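Local coordinates for protein pyridoxamine 5'-phosphate oxidase (Burkholderia, PDB 4HMW) that catalyses FMN-dependent oxidations by O2 in the terminal steps of phenazine biosynthesis, forming hydrogen peroxide, in the pyridoxamine 5'-phosphate oxidase family, at residues V18-Y23 and F187-S192; D42-R47 and R105-Q110; D24-E29 and W208-L213. All coordinates share one frame; numbering follows the deposited sequence. Where two conformers were deposited one is given.

Contact 1 of 3, residues V18-Y23 and F187-S192; sequences VLFPEY and FWAASS. With FMN (flavin mononucleotide), chain C.
The CA atoms of Val18 and Ala189, 7.1 Å apart, are the nearest pair across the segments, where the loop 18-23 passes the end of strand 184-189. The strand belongs to the antiparallel sheet of the FMN-binding fold of the pyridoxamine 5'-phosphate oxidase family. No direct hydrogen bond joins the segments, and the packing is apolar. Phe20 does most of it. Its CG lies anti to the backbone N (chi1 -176°), which sends the ring from the loop toward the strand. Two atoms of the ring touch: CD2 of Phe20 lies 4.0 Å from Ala189 CB, and CZ of Phe20 lies 4.0 Å from Phe187 CB. The side chains of Phe20 and Phe187 cross at about a right angle. Phe187 touches through CB, while its own ring leads away from the loop. Tyr23 CB sits over the centre of one face of the Phe20 ring, 3.7 Å above its plane. Trp37 of helix 30-43 meets both phenylalanine rings edge-to-face, so the helix closes this buried cluster. Val18 adds a looser contact from CG2 to Ala189 CB.

Side chains alternate along the strand. Phe187 and Ala189 point to the loop, and Trp188 points away from it to the FMN. The benzo part of the indole meets the dimethyl end of the flavin, with Trp188 CH2 3.4 Å from FMN C8M. The same FMN is also hydrogen-bonded by the second subunit, among others by Arg66 and Lys88 of that subunit. One water bridges the backbones: it accepts from Val18 N at 3.1 Å and donates to Ala190 O at 2.8 Å.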
loop_
_atom_site.group_PDB
_atom_site.type_symbol
_atom_site.label_atom_id
_atom_site.label_comp_id
_atom_site.label_asym_id
_atom_site.label_seq_id
_atom_site.Cartn_x
_atom_site.Cartn_y
_atom_site.Cartn_z
ATOM N N VAL B 18 13.031 -13.641 10.625
ATOM C CA VAL B 18 13.850 -12.607 11.229
ATOM C C VAL B 18 13.551 -12.540 12.727
ATOM O O VAL B 18 12.502 -12.973 13.185
ATOM C CB VAL B 18 13.744 -11.257 10.563
ATOM C CG1 VAL B 18 14.024 -11.442 9.051
ATOM C CG2 VAL B 18 12.421 -10.590 10.885
ATOM N N LEU B 19 14.511 -12.040 13.494
ATOM C CA LEU B 19 14.344 -12.000 14.925
ATOM C C LEU B 19 13.346 -10.898 15.258
ATOM O O LEU B 19 13.310 -9.848 14.605
ATOM C CB LEU B 19 15.654 -11.680 15.610
ATOM C CG LEU B 19 15.686 -12.076 17.080
ATOM C CD1 LEU B 19 15.975 -13.572 17.237
ATOM C CD2 LEU B 19 16.723 -11.190 17.854
ATOM N N PHE B 20 12.577 -11.113 16.301
ATOM C CA PHE B 20 11.491 -10.178 16.656
ATOM C C PHE B 20 11.228 -10.422 18.146
ATOM O O PHE B 20 10.179 -10.893 18.532
ATOM C CB PHE B 20 10.287 -10.493 15.789
ATOM C CG PHE B 20 9.094 -9.548 15.956
ATOM C CD1 PHE B 20 9.166 -8.381 16.715
ATOM C CD2 PHE B 20 7.894 -9.853 15.325
ATOM C CE1 PHE B 20 8.064 -7.550 16.829
ATOM C CE2 PHE B 20 6.796 -9.029 15.448
ATOM C CZ PHE B 20 6.876 -7.872 16.213
ATOM N N PRO B 21 12.196 -10.072 18.983
ATOM C CA PRO B 21 12.028 -10.365 20.412
ATOM C C PRO B 21 10.905 -9.547 21.020
ATOM O O PRO B 21 10.318 -9.998 22.009
ATOM C CB PRO B 21 13.387 -9.996 21.021
ATOM C CG PRO B 21 14.055 -9.134 20.020
ATOM C CD PRO B 21 13.555 -9.610 18.678
ATOM N N GLU B 22 10.585 -8.404 20.416
ATOM C CA GLU B 22 9.499 -7.537 20.899
ATOM C C GLU B 22 8.107 -8.155 20.748
ATOM O O GLU B 22 7.126 -7.677 21.347
ATOM C CB GLU B 22 9.549 -6.199 20.165
ATOM C CG GLU B 22 10.822 -5.426 20.409
ATOM C CD GLU B 22 11.950 -5.711 19.396
ATOM O OE1 GLU B 22 11.810 -6.641 18.542
ATOM O OE2 GLU B 22 12.979 -4.983 19.476
ATOM N N TYR B 23 7.996 -9.210 19.949
ATOM C CA TYR B 23 6.717 -9.886 19.797
ATOM C C TYR B 23 6.238 -10.378 21.150
ATOM O O TYR B 23 5.062 -10.280 21.462
ATOM C CB TYR B 23 6.896 -11.035 18.819
ATOM C CG TYR B 23 5.732 -11.972 18.563
ATOM C CD1 TYR B 23 4.527 -11.541 17.952
ATOM C CD2 TYR B 23 5.870 -13.307 18.833
ATOM C CE1 TYR B 23 3.510 -12.420 17.694
ATOM C CE2 TYR B 23 4.862 -14.190 18.540
ATOM C CZ TYR B 23 3.692 -13.770 17.983
ATOM O OH TYR B 23 2.739 -14.758 17.721
ATOM N N PHE B 187 2.643 -4.811 13.408
ATOM C CA PHE B 187 3.960 -5.273 12.996
ATOM C C PHE B 187 3.811 -6.734 12.638
ATOM O O PHE B 187 3.336 -7.526 13.453
ATOM C CB PHE B 187 4.915 -5.096 14.150
ATOM C CG PHE B 187 5.183 -3.652 14.483
ATOM C CD1 PHE B 187 4.302 -2.960 15.299
ATOM C CD2 PHE B 187 6.290 -2.996 13.992
ATOM C CE1 PHE B 187 4.492 -1.648 15.592
ATOM C CE2 PHE B 187 6.503 -1.666 14.310
ATOM C CZ PHE B 187 5.590 -0.990 15.116
ATOM N N TRP B 188 4.204 -7.091 11.425
ATOM C CA TRP B 188 4.067 -8.467 10.900
ATOM C C TRP B 188 5.403 -8.994 10.408
ATOM O O TRP B 188 6.090 -8.316 9.664
ATOM C CB TRP B 188 3.096 -8.424 9.736
ATOM C CG TRP B 188 2.696 -9.727 9.060
ATOM C CD1 TRP B 188 1.542 -10.410 9.256
ATOM C CD2 TRP B 188 3.416 -10.460 8.060
ATOM N NE1 TRP B 188 1.468 -11.506 8.444
ATOM C CE2 TRP B 188 2.590 -11.554 7.672
ATOM C CE3 TRP B 188 4.628 -10.270 7.402
ATOM C CZ2 TRP B 188 2.975 -12.476 6.711
ATOM C CZ3 TRP B 188 4.993 -11.182 6.423
ATOM C CH2 TRP B 188 4.170 -12.268 6.090
ATOM N N ALA B 189 5.774 -10.208 10.815
ATOM C CA ALA B 189 7.038 -10.785 10.380
ATOM C C ALA B 189 6.818 -12.237 10.007
ATOM O O ALA B 189 6.368 -13.033 10.808
ATOM C CB ALA B 189 8.082 -10.666 11.446
ATOM N N ALA B 190 7.179 -12.569 8.784
ATOM C CA ALA B 190 6.953 -13.903 8.230
ATOM C C ALA B 190 7.748 -14.956 8.999
ATOM O O ALA B 190 8.872 -14.710 9.481
ATOM C CB ALA B 190 7.369 -13.935 6.762
ATOM N N SER B 191 7.161 -16.147 9.062
ATOM C CA SER B 191 7.768 -17.335 9.671
ATOM C C SER B 191 7.731 -18.447 8.673
ATOM O O SER B 191 6.730 -18.631 7.992
ATOM C CB SER B 191 6.950 -17.794 10.851
ATOM O OG SER B 191 6.909 -16.807 11.851
ATOM N N SER B 192 8.801 -19.228 8.599
ATOM C CA SER B 192 8.797 -20.343 7.653
ATOM C C SER B 192 7.733 -21.405 7.953
ATOM O O SER B 192 7.314 -22.103 7.022
ATOM C CB SER B 192 10.185 -20.960 7.518
ATOM O OG SER B 192 10.612 -21.510 8.750
HETATM N N1 FMN C . -3.462 -12.654 3.528
HETATM C C2 FMN C . -4.579 -13.164 2.928
HETATM O O2 FMN C . -5.612 -13.300 3.559
HETATM N N3 FMN C . -4.556 -13.475 1.595
HETATM C C4 FMN C . -3.400 -13.342 0.866
HETATM O O4 FMN C . -3.418 -13.643 -0.345
HETATM C C4A FMN C . -2.252 -12.852 1.476
HETATM N N5 FMN C . -1.067 -12.741 0.769
HETATM C C5A FMN C . 0.050 -12.207 1.416
HETATM C C6 FMN C . 1.221 -12.064 0.703
HETATM C C7 FMN C . 2.338 -11.513 1.299
HETATM C C7M FMN C . 3.578 -11.381 0.486
HETATM C C8 FMN C . 2.299 -11.138 2.637
HETATM C C8M FMN C . 3.487 -10.523 3.298
HETATM C C9 FMN C . 1.126 -11.277 3.354
HETATM C C9A FMN C . 0.008 -11.853 2.762
HETATM N N10 FMN C . -1.205 -12.030 3.479
HETATM C C10 FMN C . -2.303 -12.525 2.823
HETATM C "C1'" FMN C . -1.375 -11.687 4.916
HETATM C "C2'" FMN C . -1.938 -10.274 5.086
HETATM O "O2'" FMN C . -0.941 -9.274 4.832
HETATM C "C3'" FMN C . -2.518 -10.044 6.483
HETATM O "O3'" FMN C . -1.499 -10.300 7.427
HETATM C "C4'" FMN C . -3.762 -10.916 6.736
HETATM O "O4'" FMN C . -4.450 -11.125 5.516
HETATM C "C5'" FMN C . -4.642 -10.337 7.832
HETATM O "O5'" FMN C . -5.004 -9.008 7.519
HETATM P P FMN C . -6.177 -8.261 8.304
HETATM O O1P FMN C . -7.500 -8.840 7.837
HETATM O O2P FMN C . -5.975 -8.521 9.804
HETATM O O3P FMN C . -6.065 -6.831 7.900
HETATM O O HOH W 1 10.682 -12.605 8.892
#

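Contact 2 of 3, residues D42-R47 and R105-Q110; sequences DVARVR and RETGQQ. With FMN (flavin mononucleotide), chain C.
Glu106 reaches across to the backbone of Arg47, just beyond the end of helix 30-43. The helix closes in a Schellman motif, with Arg45 at positive phi. The Glu106 chain bends at chi2 (92°), and its carboxylate lies against Val46 and the N-H of Arg47. Its OE2 accepts from Arg47 N at 2.9 Å in a nearly straight bond, 171° at the hydrogen. The N-H comes from above the carboxylate plane, 45° out of it. The other oxygen, OE1, lies 3.6 Å from Val46 CG1. It also accepts from a water that donates to Arg47 O, so the carboxylate reaches the N-H of Arg47 directly and its C=O through water.

Beside this grip the contact is apolar. Thr107 turns its methyl CG2 to the helix end, 3.8 Å from Ala44 CB, and Val46 CG2 packs on the same methyl. The hydroxyl OG1 of Thr107 donates to Gln109 OE1 at 2.7 Å. Gly108 and Gln109 form a G1 beta bulge facing Trp104, where strand 109-119 begins. Further on, Gln110 extends beyond CG, and NE2 donates to FMN O2' at 2.9 Å.

The Arg47 guanidinium leads away from Glu106, so the side chains form no ion pair. Arg47 O also accepts from Arg105 of the second subunit. With a backbone N-H on OE2 and a water donating to OE1, the carboxylate only accepts in these bonds, which is consistent with its being ionised.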
loop_
_atom_site.group_PDB
_atom_site.type_symbol
_atom_site.label_atom_id
_atom_site.label_comp_id
_atom_site.label_asym_id
_atom_site.label_seq_id
_atom_site.Cartn_x
_atom_site.Cartn_y
_atom_site.Cartn_z
ATOM N N ASP B 42 17.804 -1.100 7.301
ATOM C CA ASP B 42 18.988 -0.573 6.660
ATOM C C ASP B 42 20.200 -1.515 6.780
ATOM O O ASP B 42 20.961 -1.681 5.822
ATOM C CB ASP B 42 19.338 0.799 7.220
ATOM C CG ASP B 42 18.437 1.904 6.683
ATOM O OD1 ASP B 42 17.612 1.669 5.746
ATOM O OD2 ASP B 42 18.570 3.033 7.196
ATOM N N VAL B 43 20.374 -2.140 7.941
ATOM C CA VAL B 43 21.407 -3.164 8.076
ATOM C C VAL B 43 21.183 -4.338 7.114
ATOM O O VAL B 43 22.153 -4.894 6.566
ATOM C CB VAL B 43 21.494 -3.680 9.539
ATOM C CG1 VAL B 43 22.479 -4.824 9.673
ATOM C CG2 VAL B 43 21.885 -2.525 10.476
ATOM N N ALA B 44 19.923 -4.719 6.910
ATOM C CA ALA B 44 19.576 -5.809 6.006
ATOM C C ALA B 44 19.610 -5.407 4.535
ATOM O O ALA B 44 19.329 -6.232 3.667
ATOM C CB ALA B 44 18.189 -6.355 6.346
ATOM N N ARG B 45 19.911 -4.143 4.268
ATOM C CA ARG B 45 19.998 -3.613 2.903
ATOM C C ARG B 45 18.671 -3.746 2.131
ATOM O O ARG B 45 18.632 -4.024 0.926
ATOM C CB ARG B 45 21.164 -4.261 2.156
ATOM C CG ARG B 45 22.530 -3.955 2.826
ATOM C CD ARG B 45 23.697 -4.350 1.907
ATOM N NE ARG B 45 24.769 -3.347 1.816
ATOM C CZ ARG B 45 24.615 -2.075 1.430
ATOM N NH1 ARG B 45 23.421 -1.580 1.110
ATOM N NH2 ARG B 45 25.678 -1.276 1.381
ATOM N N VAL B 46 17.585 -3.479 2.836
ATOM C CA VAL B 46 16.288 -3.373 2.195
ATOM C C VAL B 46 16.264 -2.237 1.164
ATOM O O VAL B 46 16.682 -1.109 1.451
ATOM C CB VAL B 46 15.180 -3.133 3.248
ATOM C CG1 VAL B 46 13.849 -2.769 2.558
ATOM C CG2 VAL B 46 15.019 -4.365 4.157
ATOM N N ARG B 47 15.780 -2.527 -0.041
ATOM C CA ARG B 47 15.630 -1.502 -1.086
ATOM C C ARG B 47 14.396 -0.625 -0.838
ATOM O O ARG B 47 13.287 -1.140 -0.699
ATOM C CB ARG B 47 15.504 -2.152 -2.468
ATOM C CG ARG B 47 15.467 -1.165 -3.607
ATOM C CD ARG B 47 15.553 -1.852 -4.941
ATOM N NE ARG B 47 15.714 -0.896 -6.029
ATOM C CZ ARG B 47 16.000 -1.236 -7.273
ATOM N NH1 ARG B 47 16.158 -2.514 -7.573
ATOM N NH2 ARG B 47 16.119 -0.302 -8.211
ATOM N N ARG B 105 10.329 -6.901 1.230
ATOM C CA ARG B 105 10.406 -8.250 0.696
ATOM C C ARG B 105 11.620 -8.990 1.257
ATOM O O ARG B 105 11.569 -10.219 1.479
ATOM C CB ARG B 105 10.501 -8.197 -0.843
ATOM C CG ARG B 105 9.224 -7.753 -1.506
ATOM C CD ARG B 105 9.487 -7.034 -2.841
ATOM N NE ARG B 105 8.296 -6.882 -3.684
ATOM C CZ ARG B 105 7.410 -5.906 -3.529
ATOM N NH1 ARG B 105 7.571 -5.011 -2.570
ATOM N NH2 ARG B 105 6.381 -5.803 -4.355
ATOM N N GLU B 106 12.703 -8.260 1.492
ATOM C CA GLU B 106 13.976 -8.891 1.876
ATOM C C GLU B 106 13.931 -9.540 3.253
ATOM O O GLU B 106 14.607 -10.526 3.476
ATOM C CB GLU B 106 15.133 -7.876 1.839
ATOM C CG GLU B 106 15.470 -7.339 0.467
ATOM C CD GLU B 106 14.730 -6.043 0.117
ATOM O OE1 GLU B 106 13.627 -5.784 0.673
ATOM O OE2 GLU B 106 15.277 -5.276 -0.728
ATOM N N THR B 107 13.128 -8.992 4.169
ATOM C CA THR B 107 13.022 -9.510 5.515
ATOM C C THR B 107 11.666 -10.094 5.861
ATOM O O THR B 107 11.462 -10.535 6.985
ATOM C CB THR B 107 13.288 -8.418 6.538
ATOM O OG1 THR B 107 12.309 -7.391 6.360
ATOM C CG2 THR B 107 14.695 -7.803 6.350
ATOM N N GLY B 108 10.744 -10.098 4.916
ATOM C CA GLY B 108 9.429 -10.586 5.201
ATOM C C GLY B 108 8.727 -9.812 6.291
ATOM O O GLY B 108 8.079 -10.410 7.164
ATOM N N GLN B 109 8.778 -8.479 6.218
ATOM C CA GLN B 109 8.142 -7.656 7.256
ATOM C C GLN B 109 7.187 -6.641 6.658
ATOM O O GLN B 109 7.433 -6.067 5.601
ATOM C CB GLN B 109 9.206 -6.895 8.109
ATOM C CG GLN B 109 10.010 -7.795 9.019
ATOM C CD GLN B 109 11.189 -7.051 9.625
ATOM O OE1 GLN B 109 12.072 -6.554 8.922
ATOM N NE2 GLN B 109 11.228 -6.992 10.937
ATOM N N GLN B 110 6.080 -6.434 7.340
ATOM C CA GLN B 110 5.206 -5.330 6.967
ATOM C C GLN B 110 4.857 -4.531 8.236
ATOM O O GLN B 110 4.875 -5.049 9.346
ATOM C CB GLN B 110 3.962 -5.752 6.150
ATOM C CG GLN B 110 3.141 -6.733 6.741
ATOM C CD GLN B 110 1.899 -7.180 5.914
ATOM O OE1 GLN B 110 1.229 -6.408 5.223
ATOM N NE2 GLN B 110 1.575 -8.452 6.053
HETATM N N1 FMN C . -3.462 -12.654 3.528
HETATM C C2 FMN C . -4.579 -13.164 2.928
HETATM O O2 FMN C . -5.612 -13.300 3.559
HETATM N N3 FMN C . -4.556 -13.475 1.595
HETATM C C4 FMN C . -3.400 -13.342 0.866
HETATM O O4 FMN C . -3.418 -13.643 -0.345
HETATM C C4A FMN C . -2.252 -12.852 1.476
HETATM N N5 FMN C . -1.067 -12.741 0.769
HETATM C C5A FMN C . 0.050 -12.207 1.416
HETATM C C6 FMN C . 1.221 -12.064 0.703
HETATM C C7 FMN C . 2.338 -11.513 1.299
HETATM C C7M FMN C . 3.578 -11.381 0.486
HETATM C C8 FMN C . 2.299 -11.138 2.637
HETATM C C8M FMN C . 3.487 -10.523 3.298
HETATM C C9 FMN C . 1.126 -11.277 3.354
HETATM C C9A FMN C . 0.008 -11.853 2.762
HETATM N N10 FMN C . -1.205 -12.030 3.479
HETATM C C10 FMN C . -2.303 -12.525 2.823
HETATM C "C1'" FMN C . -1.375 -11.687 4.916
HETATM C "C2'" FMN C . -1.938 -10.274 5.086
HETATM O "O2'" FMN C . -0.941 -9.274 4.832
HETATM C "C3'" FMN C . -2.518 -10.044 6.483
HETATM O "O3'" FMN C . -1.499 -10.300 7.427
HETATM C "C4'" FMN C . -3.762 -10.916 6.736
HETATM O "O4'" FMN C . -4.450 -11.125 5.516
HETATM C "C5'" FMN C . -4.642 -10.337 7.832
HETATM O "O5'" FMN C . -5.004 -9.008 7.519
HETATM P P FMN C . -6.177 -8.261 8.304
HETATM O O1P FMN C . -7.500 -8.840 7.837
HETATM O O2P FMN C . -5.975 -8.521 9.804
HETATM O O3P FMN C . -6.065 -6.831 7.900
HETATM O O HOH W 2 12.359 -3.830 -0.867
#

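Contact 3 of 3, residues D24-E29 and W208-L213; sequences DDPPSE and WKTTQL
Asp24 and Gln212 meet at one end of this contact, and Glu29 and Trp208 at the other. Between them the loop 24-29 runs roughly antiparallel to strand 207-212, which pairs with strand 197-204 in the family's antiparallel sheet; the end-to-end directions are 154° apart. The chains are too far apart for direct backbone pairing, and side chains and waters fill the gap. Gln212 NE2 donates to Asp24 OD1 at 3.0 Å, with 148° at the hydrogen. Asp24 OD1 lies near the amide plane of Gln212, but the donor stands above the carboxylate plane. Glu29 bends at chi2, and its OE1 takes a weak and strongly bent bond from Trp208 NE1 at 3.1 Å. Its carboxylate is steeply turned against the indole, 69° between planes. In the middle, Pro26 CG touches Thr210 OG1 at 3.9 Å, and Pro26 CB packs near the threonine methyl CG2.

A water links the backbones by donating to Ser28 O at 2.9 Å and accepting from Trp208 N at 3.0 Å. It lies at the edge of the indole, in its plane.

Further out, Tyr201 of strand 197-204 packs on both Pro26 and Thr210, and its hydroxyl is hydrogen-bonded to Pro27 O. Gln212 NE2 also bonds to Tyr23 O. Asp24 OD2 forms a salt bridge with Arg152 of the second subunit. Asp24 therefore divides its carboxylate between an amide of its own chain and a charge across the dimer interface, which would help to keep it ionised.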
loop_
_atom_site.group_PDB
_atom_site.type_symbol
_atom_site.label_atom_id
_atom_site.label_comp_id
_atom_site.label_asym_id
_atom_site.label_seq_id
_atom_site.Cartn_x
_atom_site.Cartn_y
_atom_site.Cartn_z
ATOM N N ASP B 24 7.151 -10.873 21.974
ATOM C CA ASP B 24 6.735 -11.341 23.287
ATOM C C ASP B 24 6.958 -10.325 24.384
ATOM O O ASP B 24 6.478 -10.502 25.498
ATOM C CB ASP B 24 7.403 -12.659 23.617
ATOM C CG ASP B 24 6.807 -13.814 22.832
ATOM O OD1 ASP B 24 5.553 -13.925 22.735
ATOM O OD2 ASP B 24 7.598 -14.605 22.293
ATOM N N ASP B 25 7.642 -9.236 24.075
ATOM C CA ASP B 25 7.835 -8.183 25.072
ATOM C C ASP B 25 7.839 -6.783 24.433
ATOM O O ASP B 25 8.870 -6.165 24.253
ATOM C CB ASP B 25 9.133 -8.485 25.808
ATOM C CG ASP B 25 9.329 -7.629 27.029
ATOM O OD1 ASP B 25 8.324 -7.079 27.558
ATOM O OD2 ASP B 25 10.507 -7.520 27.449
ATOM N N PRO B 26 6.660 -6.270 24.102
ATOM C CA PRO B 26 6.588 -5.051 23.283
ATOM C C PRO B 26 7.013 -3.762 23.992
ATOM O O PRO B 26 6.709 -3.614 25.154
ATOM C CB PRO B 26 5.102 -4.966 22.954
ATOM C CG PRO B 26 4.579 -6.342 23.173
ATOM C CD PRO B 26 5.335 -6.889 24.286
ATOM N N PRO B 27 7.693 -2.841 23.290
ATOM C CA PRO B 27 7.915 -1.499 23.841
ATOM C C PRO B 27 6.584 -0.814 24.155
ATOM O O PRO B 27 5.573 -1.102 23.516
ATOM C CB PRO B 27 8.617 -0.757 22.701
ATOM C CG PRO B 27 9.143 -1.783 21.813
ATOM C CD PRO B 27 8.312 -3.014 21.963
ATOM N N SER B 28 6.569 0.109 25.103
ATOM C CA SER B 28 5.321 0.758 25.483
ATOM C C SER B 28 4.723 1.607 24.360
ATOM O O SER B 28 3.521 1.783 24.303
ATOM C CB SER B 28 5.520 1.624 26.725
ATOM O OG SER B 28 6.563 2.559 26.528
ATOM N N GLU B 29 5.568 2.144 23.488
ATOM C CA GLU B 29 5.115 2.991 22.369
ATOM C C GLU B 29 5.482 2.351 21.041
ATOM O O GLU B 29 6.612 1.939 20.850
ATOM C CB GLU B 29 5.794 4.373 22.427
ATOM C CG GLU B 29 5.519 5.166 23.669
ATOM C CD GLU B 29 4.368 6.123 23.506
ATOM O OE1 GLU B 29 3.763 6.149 22.406
ATOM O OE2 GLU B 29 4.067 6.866 24.474
ATOM N N TRP B 208 -1.098 2.557 25.298
ATOM C CA TRP B 208 -1.308 1.639 24.184
ATOM C C TRP B 208 -1.614 0.254 24.720
ATOM O O TRP B 208 -1.103 -0.129 25.762
ATOM C CB TRP B 208 -0.081 1.559 23.278
ATOM C CG TRP B 208 0.209 2.816 22.522
ATOM C CD1 TRP B 208 0.930 3.899 22.956
ATOM C CD2 TRP B 208 -0.230 3.132 21.193
ATOM N NE1 TRP B 208 0.967 4.849 21.977
ATOM C CE2 TRP B 208 0.262 4.413 20.885
ATOM C CE3 TRP B 208 -0.982 2.447 20.227
ATOM C CZ2 TRP B 208 0.048 5.016 19.647
ATOM C CZ3 TRP B 208 -1.198 3.041 19.005
ATOM C CH2 TRP B 208 -0.691 4.322 18.726
ATOM N N LYS B 209 -2.478 -0.462 24.015
ATOM C CA LYS B 209 -2.777 -1.881 24.267
ATOM C C LYS B 209 -2.203 -2.737 23.134
ATOM O O LYS B 209 -2.327 -2.386 21.966
ATOM C CB LYS B 209 -4.283 -2.030 24.306
ATOM C CG LYS B 209 -4.845 -3.414 24.430
ATOM C CD LYS B 209 -6.383 -3.309 24.399
ATOM C CE LYS B 209 -6.904 -2.850 23.009
ATOM N NZ LYS B 209 -8.110 -1.963 23.030
ATOM N N THR B 210 -1.586 -3.864 23.483
ATOM C CA THR B 210 -1.078 -4.778 22.490
ATOM C C THR B 210 -1.781 -6.147 22.504
ATOM O O THR B 210 -2.253 -6.630 23.540
ATOM C CB THR B 210 0.455 -5.004 22.596
ATOM O OG1 THR B 210 0.771 -5.563 23.876
ATOM C CG2 THR B 210 1.249 -3.710 22.402
ATOM N N THR B 211 -1.832 -6.741 21.316
ATOM C CA THR B 211 -2.400 -8.065 21.112
ATOM C C THR B 211 -1.577 -8.820 20.083
ATOM O O THR B 211 -1.103 -8.228 19.129
ATOM C CB THR B 211 -3.848 -7.959 20.512
ATOM O OG1 THR B 211 -4.562 -6.852 21.093
ATOM C CG2 THR B 211 -4.639 -9.250 20.694
ATOM N N GLN B 212 -1.432 -10.136 20.260
ATOM C CA GLN B 212 -0.873 -10.982 19.212
ATOM C C GLN B 212 -2.038 -11.559 18.409
ATOM O O GLN B 212 -3.051 -11.918 18.975
ATOM C CB GLN B 212 -0.038 -12.130 19.791
ATOM C CG GLN B 212 1.197 -11.653 20.561
ATOM C CD GLN B 212 1.966 -12.815 21.177
ATOM O OE1 GLN B 212 1.392 -13.866 21.471
ATOM N NE2 GLN B 212 3.268 -12.637 21.365
ATOM N N LEU B 213 -1.885 -11.633 17.095
ATOM C CA LEU B 213 -2.974 -12.073 16.212
ATOM C C LEU B 213 -2.652 -13.386 15.496
ATOM O O LEU B 213 -1.486 -13.692 15.201
ATOM C CB LEU B 213 -3.285 -11.002 15.141
ATOM C CG LEU B 213 -3.495 -9.589 15.650
ATOM C CD1 LEU B 213 -3.686 -8.654 14.472
ATOM C CD2 LEU B 213 -4.678 -9.461 16.608
HETATM O O HOH W 3 1.650 2.313 26.451
HETATM O O HOH W 4 1.991 -0.833 24.970
#

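From the N terminus, the chain first lays down segment 18-23, then 24-29, and then helix 30-43, which ends in segment 42-47. Contact 2 closes the shortest loop, back to 105-110, and lies wholly within the loops of contacts 1 and 3. Those two cross: 18-23 pairs with 187-192 before 24-29 pairs with 208-213. Contacts 1 and 2 touch through neighbouring strands 184-189 and 109-119, and both reach the same FMN. Contacts 1 and 3 touch where Tyr23 O probably takes a bond from Gln212 NE2. Contacts 2 and 3 do not touch. Together the three tie the N-terminal loop and the end of helix 30-43 to one sheet, and all three reach the second subunit.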